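Local coordinates for protein condensin complex subunit 3 (Schizosaccharomyces pombe, PDB 5OQR) that serves as a regulatory subunit of condensin, the complex that converts interphase chromatin into condensed mitotic chromosomes, at residues Asp287-Val290 against Asp291-Ser294; Glu319-Glu323 against Lys324-Asp328; Gly586-Ala589 against Ile590-Leu594; His598-Asp601 against Glu602-Lys606; Phe763-Ser767 against Thr768-Ile772. All coordinates share one frame; numbering follows the deposited sequence.

Contact 1. Residues Asp287-Val290 against Asp291-Ser294; sequences DVRV and DSLS
Arg289 and Val290 offer their carbonyl oxygens to the amides of Ser292 and Leu293, three residues further on, and these two returns are the hydrogen bonds of the contact. Ser292 N lies 3.1 Å from Arg289 O, and Leu293 N makes an equally long bond to Val290 O. The N-H of Ser292 is bent from its acceptor (140°), and in both bonds the donor stands well above the carbonyl plane, aimed at no lone pair. Spacing of this kind belongs to 3-10 winding, here a short turn following helix 275-288, which Arg289 is the first residue to leave.

Electrostatics adds a looser element. With CG of Asp291 lodged between its backbone N and carbonyl carbon (chi1 53°), the carboxylate folds back over the preceding residues, and Asp291 OD1 comes 3.7 Å from Arg289 CB. The charges stay apart: Arg289 NE is 4.3 Å from Asp291 OD1, beyond a salt bridge. The guanidinium has another partner, the carbonyl of Ala251 in helix 240-257, to which NH1 is hydrogen-bonded.

Leu293 supplies apolar contact, packing on Phe286 and on Phe317 of helix 308-324.

The chemistry implies a turn shaped by bent backbone bonds, in which Asp291 probably exerts a diffuse pull on Arg289 while the carbonyl of Ala251 holds the arginine's NH1.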
loop_
_atom_site.group_PDB
_atom_site.type_symbol
_atom_site.label_atom_id
_atom_site.label_comp_id
_atom_site.label_asym_id
_atom_site.label_seq_id
_atom_site.Cartn_x
_atom_site.Cartn_y
_atom_site.Cartn_z
ATOM N N ASP A 287 9.462 -4.845 19.573
ATOM C CA ASP A 287 9.815 -3.432 19.507
ATOM C C ASP A 287 9.034 -2.640 20.545
ATOM O O ASP A 287 9.559 -1.693 21.139
ATOM C CB ASP A 287 9.554 -2.885 18.103
ATOM C CG ASP A 287 10.656 -3.237 17.119
ATOM O OD1 ASP A 287 11.817 -3.392 17.550
ATOM O OD2 ASP A 287 10.363 -3.350 15.911
ATOM N N VAL A 288 7.782 -3.028 20.786
ATOM C CA VAL A 288 6.966 -2.376 21.803
ATOM C C VAL A 288 7.332 -2.879 23.194
ATOM O O VAL A 288 7.382 -2.101 24.152
ATOM C CB VAL A 288 5.474 -2.605 21.498
ATOM C CG1 VAL A 288 4.600 -1.943 22.552
ATOM C CG2 VAL A 288 5.126 -2.085 20.113
ATOM N N ARG A 289 7.584 -4.176 23.328
ATOM C CA ARG A 289 7.820 -4.817 24.620
ATOM C C ARG A 289 9.231 -5.400 24.627
ATOM O O ARG A 289 9.411 -6.621 24.654
ATOM C CB ARG A 289 6.765 -5.909 24.888
ATOM C CG ARG A 289 5.319 -5.507 24.594
ATOM C CD ARG A 289 4.702 -4.693 25.716
ATOM N NE ARG A 289 4.706 -5.414 26.987
ATOM C CZ ARG A 289 3.753 -6.250 27.387
ATOM N NH1 ARG A 289 2.696 -6.490 26.625
ATOM N NH2 ARG A 289 3.857 -6.851 28.561
ATOM N N VAL A 290 10.238 -4.523 24.611
ATOM C CA VAL A 290 11.622 -4.989 24.611
ATOM C C VAL A 290 11.936 -5.749 25.892
ATOM O O VAL A 290 12.786 -6.647 25.896
ATOM C CB VAL A 290 12.586 -3.802 24.418
ATOM C CG1 VAL A 290 14.029 -4.289 24.402
ATOM C CG2 VAL A 290 12.267 -3.061 23.136
ATOM N N ASP A 291 11.270 -5.402 26.994
ATOM C CA ASP A 291 11.530 -6.080 28.259
ATOM C C ASP A 291 11.286 -7.579 28.145
ATOM O O ASP A 291 11.998 -8.380 28.761
ATOM C CB ASP A 291 10.655 -5.485 29.362
ATOM C CG ASP A 291 9.182 -5.463 28.992
ATOM O OD1 ASP A 291 8.863 -5.111 27.837
ATOM O OD2 ASP A 291 8.342 -5.800 29.853
ATOM N N SER A 292 10.287 -7.977 27.356
ATOM C CA SER A 292 9.945 -9.390 27.248
ATOM C C SER A 292 11.005 -10.173 26.488
ATOM O O SER A 292 11.169 -11.375 26.720
ATOM C CB SER A 292 8.587 -9.549 26.565
ATOM O OG SER A 292 7.558 -8.953 27.333
ATOM N N LEU A 293 11.732 -9.518 25.580
ATOM C CA LEU A 293 12.716 -10.230 24.774
ATOM C C LEU A 293 13.745 -10.929 25.652
ATOM O O LEU A 293 14.160 -12.055 25.359
ATOM C CB LEU A 293 13.403 -9.265 23.810
ATOM C CG LEU A 293 14.273 -9.925 22.738
ATOM C CD1 LEU A 293 13.413 -10.663 21.724
ATOM C CD2 LEU A 293 15.154 -8.901 22.050
ATOM N N SER A 294 14.166 -10.278 26.733
ATOM C CA SER A 294 15.141 -10.859 27.646
ATOM C C SER A 294 14.536 -11.899 28.577
ATOM O O SER A 294 15.266 -12.475 29.388
ATOM C CB SER A 294 15.799 -9.756 28.478
ATOM O OG SER A 294 16.388 -8.774 27.649
#

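Contact 2. Residues Glu319-Glu323 against Lys324-Asp328; sequences EICIE and KNYTD
Cys321 and Tyr326 meet through their first side-chain carbons, Cys321 CB lying 3.9 Å from Tyr326 CB where helix 308-324 ends. The tyrosine CG stands beside its own backbone N (chi1 -63°), which swings the ring back toward the helix; Lys324 CB then sits 3.3 Å above one face of the Tyr326 ring, over its centre. The lysine's long chain leaves in company with Glu323. These two side chains run alongside each other in the same direction and end in a weak salt bridge, Lys324 NZ to Glu323 OE1 at 3.5 Å.

The backbone that turns these groups is a Schellman motif with Asn325, at positive phi, as its C-prime residue. Tyr326 N reaches Cys321 O at 2.8 Å, in the carbonyl plane and on a lone pair, whereas Asn325 N to Ile322 O is a weak bond. One residue earlier on the acceptor side, Ile320 O still takes a straight helical bond from Lys324 N.

Chemically, the final carbonyls of the helix are drawn in by amides of the chain that leaves it, and the Glu323-Lys324 pair probably contributes little more than a soft mutual attraction at the exposed surface.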
loop_
_atom_site.group_PDB
_atom_site.type_symbol
_atom_site.label_atom_id
_atom_site.label_comp_id
_atom_site.label_asym_id
_atom_site.label_seq_id
_atom_site.Cartn_x
_atom_site.Cartn_y
_atom_site.Cartn_z
ATOM N N GLU A 319 16.685 -13.922 14.654
ATOM C CA GLU A 319 16.769 -12.906 13.610
ATOM C C GLU A 319 16.876 -11.507 14.206
ATOM O O GLU A 319 17.665 -10.682 13.732
ATOM C CB GLU A 319 15.548 -13.011 12.699
ATOM C CG GLU A 319 15.802 -12.635 11.257
ATOM C CD GLU A 319 14.768 -13.228 10.322
ATOM O OE1 GLU A 319 13.761 -12.547 10.037
ATOM O OE2 GLU A 319 14.953 -14.385 9.886
ATOM N N ILE A 320 16.091 -11.226 15.247
ATOM C CA ILE A 320 16.128 -9.914 15.890
ATOM C C ILE A 320 17.502 -9.663 16.499
ATOM O O ILE A 320 18.164 -8.662 16.199
ATOM C CB ILE A 320 15.018 -9.809 16.953
ATOM C CG1 ILE A 320 13.641 -9.855 16.289
ATOM C CG2 ILE A 320 15.165 -8.530 17.773
ATOM C CD1 ILE A 320 12.508 -10.123 17.253
ATOM N N CYS A 321 17.948 -10.571 17.369
ATOM C CA CYS A 321 19.178 -10.343 18.120
ATOM C C CYS A 321 20.365 -10.106 17.196
ATOM O O CYS A 321 21.256 -9.311 17.513
ATOM C CB CYS A 321 19.450 -11.529 19.043
ATOM S SG CYS A 321 18.235 -11.729 20.358
ATOM N N ILE A 322 20.405 -10.790 16.053
ATOM C CA ILE A 322 21.496 -10.584 15.105
ATOM C C ILE A 322 21.430 -9.180 14.520
ATOM O O ILE A 322 22.439 -8.468 14.452
ATOM C CB ILE A 322 21.461 -11.663 14.007
ATOM C CG1 ILE A 322 21.821 -13.024 14.607
ATOM C CG2 ILE A 322 22.419 -11.314 12.868
ATOM C CD1 ILE A 322 21.715 -14.187 13.646
ATOM N N GLU A 323 20.242 -8.761 14.081
ATOM C CA GLU A 323 20.082 -7.411 13.555
ATOM C C GLU A 323 20.372 -6.375 14.632
ATOM O O GLU A 323 21.132 -5.426 14.412
ATOM C CB GLU A 323 18.668 -7.235 13.005
ATOM C CG GLU A 323 18.400 -5.873 12.373
ATOM C CD GLU A 323 17.049 -5.300 12.760
ATOM O OE1 GLU A 323 16.869 -4.069 12.641
ATOM O OE2 GLU A 323 16.166 -6.075 13.187
ATOM N N LYS A 324 19.766 -6.543 15.807
ATOM C CA LYS A 324 19.967 -5.619 16.913
ATOM C C LYS A 324 21.324 -5.785 17.583
ATOM O O LYS A 324 21.701 -4.933 18.395
ATOM C CB LYS A 324 18.861 -5.809 17.950
ATOM C CG LYS A 324 17.856 -4.672 18.019
ATOM C CD LYS A 324 17.157 -4.436 16.694
ATOM C CE LYS A 324 15.927 -3.566 16.886
ATOM N NZ LYS A 324 15.417 -3.005 15.608
ATOM N N ASN A 325 22.058 -6.851 17.270
ATOM C CA ASN A 325 23.375 -7.100 17.856
ATOM C C ASN A 325 23.272 -7.345 19.360
ATOM O O ASN A 325 24.116 -6.902 20.140
ATOM C CB ASN A 325 24.338 -5.948 17.559
ATOM C CG ASN A 325 25.794 -6.370 17.638
ATOM O OD1 ASN A 325 26.118 -7.550 17.519
ATOM N ND2 ASN A 325 26.681 -5.402 17.839
ATOM N N TYR A 326 22.221 -8.054 19.771
ATOM C CA TYR A 326 22.056 -8.476 21.161
ATOM C C TYR A 326 22.852 -9.764 21.355
ATOM O O TYR A 326 22.315 -10.874 21.391
ATOM C CB TYR A 326 20.584 -8.667 21.497
ATOM C CG TYR A 326 19.742 -7.413 21.392
ATOM C CD1 TYR A 326 20.304 -6.153 21.552
ATOM C CD2 TYR A 326 18.381 -7.492 21.138
ATOM C CE1 TYR A 326 19.533 -5.010 21.461
ATOM C CE2 TYR A 326 17.602 -6.358 21.046
ATOM C CZ TYR A 326 18.183 -5.119 21.209
ATOM O OH TYR A 326 17.407 -3.988 21.115
ATOM N N THR A 327 24.168 -9.600 21.492
ATOM C CA THR A 327 25.070 -10.746 21.489
ATOM C C THR A 327 24.786 -11.679 22.659
ATOM O O THR A 327 24.661 -12.896 22.482
ATOM C CB THR A 327 26.523 -10.270 21.528
ATOM O OG1 THR A 327 26.783 -9.625 22.781
ATOM C CG2 THR A 327 26.803 -9.298 20.386
ATOM N N ASP A 328 24.690 -11.128 23.871
ATOM C CA ASP A 328 24.422 -11.963 25.037
ATOM C C ASP A 328 23.110 -12.720 24.890
ATOM O O ASP A 328 22.980 -13.840 25.399
ATOM C CB ASP A 328 24.402 -11.107 26.301
ATOM C CG ASP A 328 25.772 -10.566 26.656
ATOM O OD1 ASP A 328 26.773 -11.261 26.388
ATOM O OD2 ASP A 328 25.847 -9.445 27.203
#

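Contact 3. Residues Gly586-Ala589 against Ile590-Leu594; sequences GAEA and IAKLL
Gly586 through Ala589 pass straight into Ile590 through Leu594 as one unbroken run of alpha-helix, and four consecutive i to i+4 bonds join them. Ile590 N meets Gly586 O at 3.0 Å and almost linearly (176°). Ala591 N to Ala587 O and Leu593 N to Ala589 O have the same length, while Lys592 N to Glu588 O measures 3.1 Å.

Side chains lie against these carbonyls. Ile590 CD1 bends back to 3.3 Å from Gly586 O. Lys592 is the unusual one: chi1 of 36° tucks its CG between its own N and carbonyl carbon, 3.1 Å from Glu588 O.

Helix 580-597 belongs to the HEAT-repeat alpha-solenoid, packed by neighbouring helices on some sides and by another protein on another. Ala589 packs on Ile544 and Thr548 of helix 537-554, Ile590 on Leu574 and Phe604, and Ala591 on Phe630.

Glu588 and Lys592 rise from the same side of the helix, yet Glu588 OE2 and Lys592 NZ stay 4.7 Å apart, and each is engaged instead by the chain of another protein. There Glu588 OE2 is hydrogen-bonded to an aromatic side chain, and Lys592 NZ binds the backbone while the lysine also makes a cation-pi contact with an aromatic side chain of that protein.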
loop_
_atom_site.group_PDB
_atom_site.type_symbol
_atom_site.label_atom_id
_atom_site.label_comp_id
_atom_site.label_asym_id
_atom_site.label_seq_id
_atom_site.Cartn_x
_atom_site.Cartn_y
_atom_site.Cartn_z
ATOM N N GLY A 586 5.895 -9.266 -18.600
ATOM C CA GLY A 586 6.448 -8.376 -19.607
ATOM C C GLY A 586 6.634 -6.967 -19.079
ATOM O O GLY A 586 7.681 -6.348 -19.278
ATOM N N ALA A 587 5.623 -6.448 -18.382
ATOM C CA ALA A 587 5.737 -5.121 -17.792
ATOM C C ALA A 587 6.911 -5.049 -16.828
ATOM O O ALA A 587 7.675 -4.078 -16.837
ATOM C CB ALA A 587 4.438 -4.748 -17.079
ATOM N N GLU A 588 7.073 -6.071 -15.986
ATOM C CA GLU A 588 8.167 -6.066 -15.024
ATOM C C GLU A 588 9.515 -6.160 -15.725
ATOM O O GLU A 588 10.456 -5.445 -15.368
ATOM C CB GLU A 588 7.995 -7.213 -14.032
ATOM C CG GLU A 588 8.873 -7.096 -12.802
ATOM C CD GLU A 588 8.637 -8.210 -11.804
ATOM O OE1 GLU A 588 7.731 -9.038 -12.037
ATOM O OE2 GLU A 588 9.357 -8.256 -10.786
ATOM N N ALA A 589 9.626 -7.032 -16.729
ATOM C CA ALA A 589 10.882 -7.176 -17.458
ATOM C C ALA A 589 11.306 -5.854 -18.088
ATOM O O ALA A 589 12.457 -5.426 -17.949
ATOM C CB ALA A 589 10.741 -8.259 -18.525
ATOM N N ILE A 590 10.383 -5.196 -18.791
ATOM C CA ILE A 590 10.676 -3.893 -19.385
ATOM C C ILE A 590 11.155 -2.920 -18.315
ATOM O O ILE A 590 12.141 -2.199 -18.500
ATOM C CB ILE A 590 9.436 -3.360 -20.123
ATOM C CG1 ILE A 590 9.125 -4.248 -21.329
ATOM C CG2 ILE A 590 9.641 -1.917 -20.574
ATOM C CD1 ILE A 590 7.694 -4.172 -21.791
ATOM N N ALA A 591 10.460 -2.889 -17.180
ATOM C CA ALA A 591 10.798 -1.942 -16.123
ATOM C C ALA A 591 12.253 -2.084 -15.692
ATOM O O ALA A 591 12.975 -1.089 -15.579
ATOM C CB ALA A 591 9.865 -2.137 -14.930
ATOM N N LYS A 592 12.704 -3.315 -15.437
ATOM C CA LYS A 592 14.071 -3.492 -14.955
ATOM C C LYS A 592 15.092 -3.307 -16.070
ATOM O O LYS A 592 16.196 -2.816 -15.813
ATOM C CB LYS A 592 14.248 -4.860 -14.286
ATOM C CG LYS A 592 13.475 -6.006 -14.903
ATOM C CD LYS A 592 13.845 -7.344 -14.280
ATOM C CE LYS A 592 13.348 -7.460 -12.846
ATOM N NZ LYS A 592 13.777 -8.742 -12.224
ATOM N N LEU A 593 14.753 -3.677 -17.306
ATOM C CA LEU A 593 15.655 -3.409 -18.420
ATOM C C LEU A 593 15.894 -1.914 -18.603
ATOM O O LEU A 593 16.996 -1.504 -18.981
ATOM C CB LEU A 593 15.100 -4.009 -19.712
ATOM C CG LEU A 593 15.111 -5.530 -19.857
ATOM C CD1 LEU A 593 14.487 -5.929 -21.178
ATOM C CD2 LEU A 593 16.522 -6.082 -19.758
ATOM N N LEU A 594 14.880 -1.087 -18.341
ATOM C CA LEU A 594 15.048 0.358 -18.472
ATOM C C LEU A 594 15.922 0.913 -17.354
ATOM O O LEU A 594 16.895 1.632 -17.613
ATOM C CB LEU A 594 13.679 1.042 -18.481
ATOM C CG LEU A 594 13.094 1.443 -19.840
ATOM C CD1 LEU A 594 13.228 0.339 -20.872
ATOM C CD2 LEU A 594 11.635 1.821 -19.679
#

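Contact 4. Residues His598-Asp601 against Glu602-Lys606; sequences HYRD and ELFLK
Tyr599 and Arg600 lean on Phe604 and Leu603, while His598, just before them, bonds across the loop to Asp601. His598, at positive phi where helix 580-597 has ended, directs ND1 to Asp601 OD2 at 2.7 Å. The bond is nearly straight (165°), the oxygen lies in the imidazole plane, and it is the syn lone pair that accepts.

Tyr599 comes next. Its CG stands opposite the backbone N (chi1 179°), extending the ring so that CE2 reaches Phe604 CE2 at 3.7 Å. Because Arg600 occupies the N-cap position, this pair joins the residues just before the cap and four after it, a hydrophobic staple. Tyr599 O also approaches the edge of the Phe604 ring.

Arg600 runs side by side with Leu603, whose CD2 sits 3.6 Å from Arg600 CZ, over one face of the guanidinium. The Arg600 carbonyl takes the helical bond from Phe604 N at 3.2 Å, nearly along the C=O axis, and a weak one from Leu603 N.

Asp601 closes the segment, its O accepting from Leu605 N at 2.7 Å.

The turn is wedged among several helices. Phe604 stacks on Phe571 and Arg600 NH2 bonds Ser567 OG, both in helix 563-574. Asp601 OD2 has a second partner in Tyr634 OH of helix 621-635, and Leu605 reaches back to Leu594 of helix 580-597 and across to Arg644 of helix 639-661.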
loop_
_atom_site.group_PDB
_atom_site.type_symbol
_atom_site.label_atom_id
_atom_site.label_comp_id
_atom_site.label_asym_id
_atom_site.label_seq_id
_atom_site.Cartn_x
_atom_site.Cartn_y
_atom_site.Cartn_z
ATOM N N HIS A 598 19.013 0.804 -19.362
ATOM C CA HIS A 598 18.553 1.793 -20.333
ATOM C C HIS A 598 18.396 1.132 -21.701
ATOM O O HIS A 598 19.052 1.481 -22.682
ATOM C CB HIS A 598 19.497 2.997 -20.405
ATOM C CG HIS A 598 19.351 3.948 -19.259
ATOM N ND1 HIS A 598 18.146 4.520 -18.916
ATOM C CD2 HIS A 598 20.261 4.436 -18.385
ATOM C CE1 HIS A 598 18.317 5.312 -17.874
ATOM N NE2 HIS A 598 19.592 5.280 -17.531
ATOM N N TYR A 599 17.504 0.147 -21.738
ATOM C CA TYR A 599 17.321 -0.716 -22.903
ATOM C C TYR A 599 16.212 -0.136 -23.768
ATOM O O TYR A 599 15.037 -0.472 -23.623
ATOM C CB TYR A 599 17.007 -2.138 -22.455
ATOM C CG TYR A 599 16.783 -3.126 -23.578
ATOM C CD1 TYR A 599 17.851 -3.664 -24.278
ATOM C CD2 TYR A 599 15.504 -3.532 -23.926
ATOM C CE1 TYR A 599 17.653 -4.567 -25.299
ATOM C CE2 TYR A 599 15.295 -4.436 -24.946
ATOM C CZ TYR A 599 16.375 -4.952 -25.629
ATOM O OH TYR A 599 16.176 -5.855 -26.648
ATOM N N ARG A 600 16.596 0.754 -24.684
ATOM C CA ARG A 600 15.669 1.331 -25.656
ATOM C C ARG A 600 14.512 2.041 -24.957
ATOM O O ARG A 600 13.343 1.859 -25.303
ATOM C CB ARG A 600 15.148 0.252 -26.606
ATOM C CG ARG A 600 16.157 -0.839 -26.922
ATOM C CD ARG A 600 15.616 -1.811 -27.951
ATOM N NE ARG A 600 15.630 -1.248 -29.298
ATOM C CZ ARG A 600 15.054 -1.811 -30.353
ATOM N NH1 ARG A 600 15.127 -1.223 -31.537
ATOM N NH2 ARG A 600 14.399 -2.956 -30.229
ATOM N N ASP A 601 14.850 2.859 -23.957
ATOM C CA ASP A 601 13.830 3.527 -23.153
ATOM C C ASP A 601 12.777 4.176 -24.038
ATOM O O ASP A 601 11.577 3.943 -23.871
ATOM C CB ASP A 601 14.471 4.582 -22.251
ATOM C CG ASP A 601 15.698 4.075 -21.537
ATOM O OD1 ASP A 601 16.445 3.281 -22.139
ATOM O OD2 ASP A 601 15.923 4.475 -20.376
ATOM N N GLU A 602 13.224 4.993 -24.993
ATOM C CA GLU A 602 12.309 5.720 -25.869
ATOM C C GLU A 602 11.274 4.789 -26.484
ATOM O O GLU A 602 10.087 5.127 -26.562
ATOM C CB GLU A 602 13.092 6.432 -26.974
ATOM C CG GLU A 602 14.400 7.088 -26.526
ATOM C CD GLU A 602 15.586 6.131 -26.540
ATOM O OE1 GLU A 602 15.546 5.135 -27.294
ATOM O OE2 GLU A 602 16.548 6.365 -25.778
ATOM N N LEU A 603 11.707 3.608 -26.926
ATOM C CA LEU A 603 10.816 2.707 -27.649
ATOM C C LEU A 603 9.776 2.087 -26.723
ATOM O O LEU A 603 8.627 1.878 -27.128
ATOM C CB LEU A 603 11.638 1.622 -28.345
ATOM C CG LEU A 603 10.863 0.662 -29.249
ATOM C CD1 LEU A 603 10.351 1.374 -30.488
ATOM C CD2 LEU A 603 11.728 -0.532 -29.630
ATOM N N PHE A 604 10.154 1.785 -25.483
ATOM C CA PHE A 604 9.245 1.130 -24.550
ATOM C C PHE A 604 8.487 2.110 -23.671
ATOM O O PHE A 604 7.390 1.787 -23.202
ATOM C CB PHE A 604 10.018 0.155 -23.654
ATOM C CG PHE A 604 10.435 -1.106 -24.349
ATOM C CD1 PHE A 604 9.508 -2.090 -24.633
ATOM C CD2 PHE A 604 11.751 -1.309 -24.714
ATOM C CE1 PHE A 604 9.884 -3.250 -25.274
ATOM C CE2 PHE A 604 12.135 -2.466 -25.354
ATOM C CZ PHE A 604 11.200 -3.439 -25.635
ATOM N N LEU A 605 9.044 3.297 -23.435
ATOM C CA LEU A 605 8.431 4.230 -22.496
ATOM C C LEU A 605 6.999 4.566 -22.894
ATOM O O LEU A 605 6.124 4.701 -22.033
ATOM C CB LEU A 605 9.282 5.498 -22.412
ATOM C CG LEU A 605 9.541 6.198 -21.078
ATOM C CD1 LEU A 605 9.600 5.254 -19.892
ATOM C CD2 LEU A 605 10.857 6.957 -21.195
ATOM N N LYS A 606 6.736 4.699 -24.198
ATOM C CA LYS A 606 5.385 5.048 -24.631
ATOM C C LYS A 606 4.436 3.863 -24.522
ATOM O O LYS A 606 3.369 4.011 -23.902
ATOM C CB LYS A 606 5.427 5.632 -26.047
ATOM C CG LYS A 606 4.076 6.056 -26.603
ATOM C CD LYS A 606 4.022 5.871 -28.107
ATOM C CE LYS A 606 2.675 6.287 -28.668
ATOM N NZ LYS A 606 2.379 5.627 -29.967
#

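Contact 5. Residues Phe763-Ser767 against Thr768-Ile772; sequences FTMDS and TSLSI
Asp766 holds its CG between the backbone N and the carbonyl carbon (chi1 66°), and Thr768 keeps OG1 in the equivalent place (chi1 66°), which brings carboxylate and hydroxyl together over the first turn of helix 767-785. Asp766 OD1 accepts from Thr768 OG1 at 2.6 Å through its syn lone pair. The same oxygen accepts from Ser769 N at 3.2 Å, this time from above the carboxylate plane. The second oxygen is taken as well: Ser769 OG gives its proton to Asp766 OD2 at 2.8 Å, again from out of the plane. Three bonds to two oxygens fix the rotation of the carboxylate.

Asp766 is thus the N-cap residue of the helix, and its negative charge would probably be favoured by the amides at the helix start. The regular backbone pattern takes over at once, with Leu770 N bonded to Asp766 O at 3.1 Å and Ser771 N to Ser767 O at 2.8 Å.

Across the cap, Met765 CB lies 3.9 Å from Leu770 CG, and so the residue before the cap touches the fourth after it as a hydrophobic staple. Met765 CB is equally near Ser769 CB. On its other flanks Met765 packs against Ile731 of helix 725-736 and Tyr758 of helix 745-759, while Lys728 stands close to the polar cluster, making a weak hydrogen bond to Thr768 OG1.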
loop_
_atom_site.group_PDB
_atom_site.type_symbol
_atom_site.label_atom_id
_atom_site.label_comp_id
_atom_site.label_asym_id
_atom_site.label_seq_id
_atom_site.Cartn_x
_atom_site.Cartn_y
_atom_site.Cartn_z
ATOM N N PHE A 763 -5.513 28.307 -36.693
ATOM C CA PHE A 763 -6.599 27.463 -36.224
ATOM C C PHE A 763 -7.610 28.291 -35.437
ATOM O O PHE A 763 -7.274 29.302 -34.816
ATOM C CB PHE A 763 -6.057 26.330 -35.351
ATOM C CG PHE A 763 -5.303 25.279 -36.118
ATOM C CD1 PHE A 763 -5.832 24.727 -37.272
ATOM C CD2 PHE A 763 -4.063 24.843 -35.682
ATOM C CE1 PHE A 763 -5.141 23.761 -37.975
ATOM C CE2 PHE A 763 -3.367 23.878 -36.382
ATOM C CZ PHE A 763 -3.906 23.336 -37.530
ATOM N N THR A 764 -8.863 27.852 -35.477
ATOM C CA THR A 764 -9.943 28.534 -34.777
ATOM C C THR A 764 -10.014 28.008 -33.348
ATOM O O THR A 764 -10.243 26.814 -33.132
ATOM C CB THR A 764 -11.274 28.322 -35.494
ATOM O OG1 THR A 764 -11.125 28.643 -36.883
ATOM C CG2 THR A 764 -12.352 29.207 -34.888
ATOM N N MET A 765 -9.826 28.901 -32.382
ATOM C CA MET A 765 -9.763 28.536 -30.976
ATOM C C MET A 765 -10.810 29.303 -30.182
ATOM O O MET A 765 -11.133 30.453 -30.491
ATOM C CB MET A 765 -8.372 28.812 -30.403
ATOM C CG MET A 765 -7.375 27.698 -30.666
ATOM S SD MET A 765 -5.670 28.203 -30.403
ATOM C CE MET A 765 -5.392 29.222 -31.847
ATOM N N ASP A 766 -11.334 28.648 -29.151
ATOM C CA ASP A 766 -12.324 29.253 -28.277
ATOM C C ASP A 766 -11.653 30.253 -27.338
ATOM O O ASP A 766 -10.442 30.484 -27.385
ATOM C CB ASP A 766 -13.061 28.172 -27.490
ATOM C CG ASP A 766 -12.157 27.442 -26.524
ATOM O OD1 ASP A 766 -12.008 27.915 -25.379
ATOM O OD2 ASP A 766 -11.594 26.401 -26.909
ATOM N N SER A 767 -12.456 30.847 -26.455
ATOM C CA SER A 767 -11.960 31.911 -25.591
ATOM C C SER A 767 -10.907 31.396 -24.618
ATOM O O SER A 767 -9.827 31.983 -24.492
ATOM C CB SER A 767 -13.124 32.544 -24.830
ATOM O OG SER A 767 -13.966 33.271 -25.700
ATOM N N THR A 768 -11.209 30.307 -23.907
ATOM C CA THR A 768 -10.286 29.822 -22.885
ATOM C C THR A 768 -8.958 29.398 -23.503
ATOM O O THR A 768 -7.890 29.690 -22.954
ATOM C CB THR A 768 -10.913 28.667 -22.103
ATOM O OG1 THR A 768 -11.098 27.539 -22.966
ATOM C CG2 THR A 768 -12.255 29.080 -21.515
ATOM N N SER A 769 -9.001 28.714 -24.648
ATOM C CA SER A 769 -7.768 28.382 -25.352
ATOM C C SER A 769 -6.951 29.637 -25.629
ATOM O O SER A 769 -5.772 29.719 -25.267
ATOM C CB SER A 769 -8.086 27.654 -26.658
ATOM O OG SER A 769 -8.888 26.511 -26.431
ATOM N N LEU A 770 -7.571 30.633 -26.268
ATOM C CA LEU A 770 -6.873 31.878 -26.565
ATOM C C LEU A 770 -6.357 32.547 -25.302
ATOM O O LEU A 770 -5.288 33.166 -25.320
ATOM C CB LEU A 770 -7.804 32.823 -27.323
ATOM C CG LEU A 770 -8.218 32.345 -28.714
ATOM C CD1 LEU A 770 -9.502 33.023 -29.157
ATOM C CD2 LEU A 770 -7.103 32.608 -29.710
ATOM N N SER A 771 -7.095 32.436 -24.197
ATOM C CA SER A 771 -6.657 33.051 -22.948
ATOM C C SER A 771 -5.448 32.325 -22.371
ATOM O O SER A 771 -4.535 32.961 -21.834
ATOM C CB SER A 771 -7.807 33.065 -21.944
ATOM O OG SER A 771 -7.465 33.804 -20.785
ATOM N N ILE A 772 -5.424 30.995 -22.469
ATOM C CA ILE A 772 -4.271 30.238 -21.993
ATOM C C ILE A 772 -3.044 30.560 -22.833
ATOM O O ILE A 772 -1.948 30.771 -22.300
ATOM C CB ILE A 772 -4.581 28.729 -22.003
ATOM C CG1 ILE A 772 -5.744 28.416 -21.061
ATOM C CG2 ILE A 772 -3.353 27.920 -21.590
ATOM C CD1 ILE A 772 -6.343 27.044 -21.275
#

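Overall arrangement
All five contacts are local and follow one another in series, none nesting or crossing. Contact 1 forms the turn after helix 275-288, and contact 2 ends helix 308-324; they touch through Leu293 and Tyr326, bringing the two helix ends together. Far along the superhelix, with nearest atoms about 22 Å from contact 2, contact 3 lies within helix 580-597. Contact 4 closes the loop that follows and starts helix 601-613, packing back on contact 3 through Ile590 with Phe604 and Leu594 with Asp601. Contact 5 opens the last helix, 767-785, its centre about 67 Å from that of contact 1. Helix ends and starts thus recur along the solenoid, while contact 3 faces another protein.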